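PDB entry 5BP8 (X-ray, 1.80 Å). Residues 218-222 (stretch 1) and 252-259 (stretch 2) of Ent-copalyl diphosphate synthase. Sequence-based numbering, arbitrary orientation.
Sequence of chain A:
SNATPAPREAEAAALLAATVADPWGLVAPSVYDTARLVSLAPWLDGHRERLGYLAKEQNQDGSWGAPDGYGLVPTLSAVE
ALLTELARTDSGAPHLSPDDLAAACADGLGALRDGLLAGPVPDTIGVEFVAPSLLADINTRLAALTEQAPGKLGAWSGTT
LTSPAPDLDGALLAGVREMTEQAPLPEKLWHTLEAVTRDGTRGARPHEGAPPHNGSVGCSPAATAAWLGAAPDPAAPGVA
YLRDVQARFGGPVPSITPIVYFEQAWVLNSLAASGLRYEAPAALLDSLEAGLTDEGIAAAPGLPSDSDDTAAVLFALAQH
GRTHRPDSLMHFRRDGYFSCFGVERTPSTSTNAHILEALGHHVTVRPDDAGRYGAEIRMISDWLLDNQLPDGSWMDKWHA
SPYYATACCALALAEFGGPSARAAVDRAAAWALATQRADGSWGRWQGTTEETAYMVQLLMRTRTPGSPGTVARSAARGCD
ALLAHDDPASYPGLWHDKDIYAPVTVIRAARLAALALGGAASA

Stretch 1 (218-222) GCSPA
Stretch 2 (252-259) PVPSITPI

A single backbone carbonyl is the hub of the direct polar contact, and it belongs to a residue in an uncommon conformation: Cys219 O, on a cysteine with positive phi (48/36). It accepts the one direct hydrogen bond between the stretches, from Thr257 N at 2.9 Å with a nearly straight N-H...O angle of 166°. The same oxygen receives a CA-H...O contact from Ile256 CA (3.3 Å, 151° at the hydrogen), so two consecutive residues converge on it. Cys219 O also lies 3.2 Å from Thr257 O, but both are acceptors and no bond forms.

The turn is built by two successive positive-phi residues, Gly218 (53/31), where glycine is favoured, and Cys219. Ser220 then extends (-123/123), and the helix begins at Pro221 (-61/-43) and Ala222 (-60/-47). Stretch 2 has no regular helix or strand. Pro252 (-64/158), Val253 (-138/152) and Pro254 (-77/169) are extended, Ser255 bends the chain (-90/-14), and Ile256 (-143/122) and Thr257 (-166/135) extend it again before a cis peptide bond, which proline accepts most readily, leads into Pro258 (-73/168). Ile259 (-129/27; p, t) is the N-cap of a helix. Register is set by CA distances of 5.2 Å from Cys219 to Thr257 and 5.1 Å from Ser220 to Ile256; the chains therefore run antiparallel in pairing order.

Cys219 points its CB toward stretch 2 and, in rotamer m, packs SG against Pro258 CD at 3.7 Å. Pro221 also points toward stretch 2. Its C-gamma exo ring sets CG 3.4 Å from Pro254 O and 4.2 Å from Thr257 CG2. Proline suits the first turn of a helix, where its lack of an N-H costs no helical hydrogen bond. Beta-branched Val253 (m), its CB toward stretch 1, presents methyl CG2 to Pro221 CB at 4.4 Å, and Thr257 (t) contributes a methyl as well as its backbone donor.

Ser220, whose CB points away overall yet touches stretch 2, is the N-cap: in rotamer t its hydroxyl caps a backbone nitrogen just beyond the stretch. Its OG also donates to a water at 2.6 Å, which in turn donates to Ser255 O at 2.8 Å, bridging the stretches. The CA-to-CB bond of Ser255 (p) points away, and OG is hydrogen-bonded elsewhere in the structure. Ile256 (t, t) likewise directs its CB away, though CB still touches and CG1 lies 4.5 Å from Cys219 CB.

The contact buries 297 Å², both sides summed, with Cys219 and Pro221 covered most. Pro254 O and Pro258 O are buried with no partner in the model.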

# COMPACT_ATOMS: atom_id res chain seq x y z
N GLY A 218 9.39 -10.70 4.97
CA GLY A 218 8.12 -10.04 4.84
C GLY A 218 8.01 -9.09 3.66
O GLY A 218 7.30 -8.11 3.75
N CYS A 219 8.71 -9.36 2.54
CA CYS A 219 8.71 -8.44 1.40
C CYS A 219 8.98 -6.96 1.77
O CYS A 219 8.41 -6.05 1.13
CB CYS A 219 7.41 -8.54 0.59
SG CYS A 219 7.16 -10.18 -0.18
N SER A 220 9.86 -6.74 2.76
CA SER A 220 10.23 -5.42 3.23
C SER A 220 11.73 -5.23 3.13
O SER A 220 12.48 -5.98 3.77
CB SER A 220 9.90 -5.26 4.71
OG SER A 220 10.49 -4.07 5.23
N PRO A 221 12.18 -4.20 2.41
CA PRO A 221 13.63 -3.95 2.46
C PRO A 221 14.12 -3.63 3.88
O PRO A 221 15.19 -4.12 4.30
CB PRO A 221 13.79 -2.75 1.52
CG PRO A 221 12.69 -2.91 0.57
CD PRO A 221 11.52 -3.37 1.38
N ALA A 222 13.39 -2.81 4.63
CA ALA A 222 13.80 -2.46 5.99
C ALA A 222 13.89 -3.71 6.91
O ALA A 222 14.85 -3.86 7.65
CB ALA A 222 12.83 -1.45 6.61
N PRO A 252 16.85 4.85 -3.83
CA PRO A 252 15.62 4.81 -3.02
C PRO A 252 14.84 3.51 -3.23
O PRO A 252 15.02 2.82 -4.26
CB PRO A 252 14.82 6.02 -3.51
CG PRO A 252 15.80 6.90 -4.22
CD PRO A 252 16.85 5.98 -4.77
N VAL A 253 14.00 3.16 -2.25
CA VAL A 253 13.31 1.87 -2.25
C VAL A 253 11.86 2.05 -1.80
O VAL A 253 11.55 2.97 -1.03
CB VAL A 253 14.03 0.86 -1.34
CG1 VAL A 253 15.44 0.55 -1.89
CG2 VAL A 253 14.14 1.38 0.08
N PRO A 254 10.97 1.16 -2.28
CA PRO A 254 9.61 1.08 -1.77
C PRO A 254 9.59 0.36 -0.41
O PRO A 254 10.57 -0.28 -0.03
CB PRO A 254 8.93 0.21 -2.81
CG PRO A 254 10.00 -0.74 -3.23
CD PRO A 254 11.22 0.14 -3.31
N SER A 255 8.46 0.40 0.27
CA SER A 255 8.30 -0.26 1.58
C SER A 255 7.80 -1.71 1.47
O SER A 255 7.83 -2.47 2.44
CB SER A 255 7.37 0.56 2.47
OG SER A 255 6.01 0.50 2.01
N ILE A 256 7.32 -2.07 0.28
CA ILE A 256 6.81 -3.40 0.01
C ILE A 256 7.19 -3.78 -1.41
O ILE A 256 6.93 -3.02 -2.36
CB ILE A 256 5.28 -3.51 0.27
CG1 ILE A 256 4.79 -4.94 0.04
CG2 ILE A 256 4.50 -2.51 -0.55
CD1 ILE A 256 3.37 -5.18 0.51
N THR A 257 7.92 -4.90 -1.53
CA THR A 257 8.31 -5.45 -2.83
C THR A 257 8.82 -6.86 -2.61
O THR A 257 9.54 -7.11 -1.66
CB THR A 257 9.34 -4.58 -3.56
OG1 THR A 257 9.55 -5.09 -4.89
CG2 THR A 257 10.66 -4.49 -2.79
N PRO A 258 8.39 -7.82 -3.46
CA PRO A 258 7.43 -7.73 -4.54
C PRO A 258 5.98 -7.60 -4.06
O PRO A 258 5.69 -7.82 -2.86
CB PRO A 258 7.57 -9.09 -5.28
CG PRO A 258 8.49 -9.91 -4.49
CD PRO A 258 8.91 -9.19 -3.25
N ILE A 259 5.12 -7.28 -5.00
CA ILE A 259 3.66 -7.29 -4.83
C ILE A 259 2.98 -8.10 -5.96
O ILE A 259 1.84 -7.84 -6.34
CB ILE A 259 3.08 -5.87 -4.81
CG1 ILE A 259 3.41 -5.08 -6.09
CG2 ILE A 259 3.53 -5.12 -3.57
CD1 ILE A 259 2.46 -3.93 -6.31
O HOH W 1 8.92 -1.98 4.93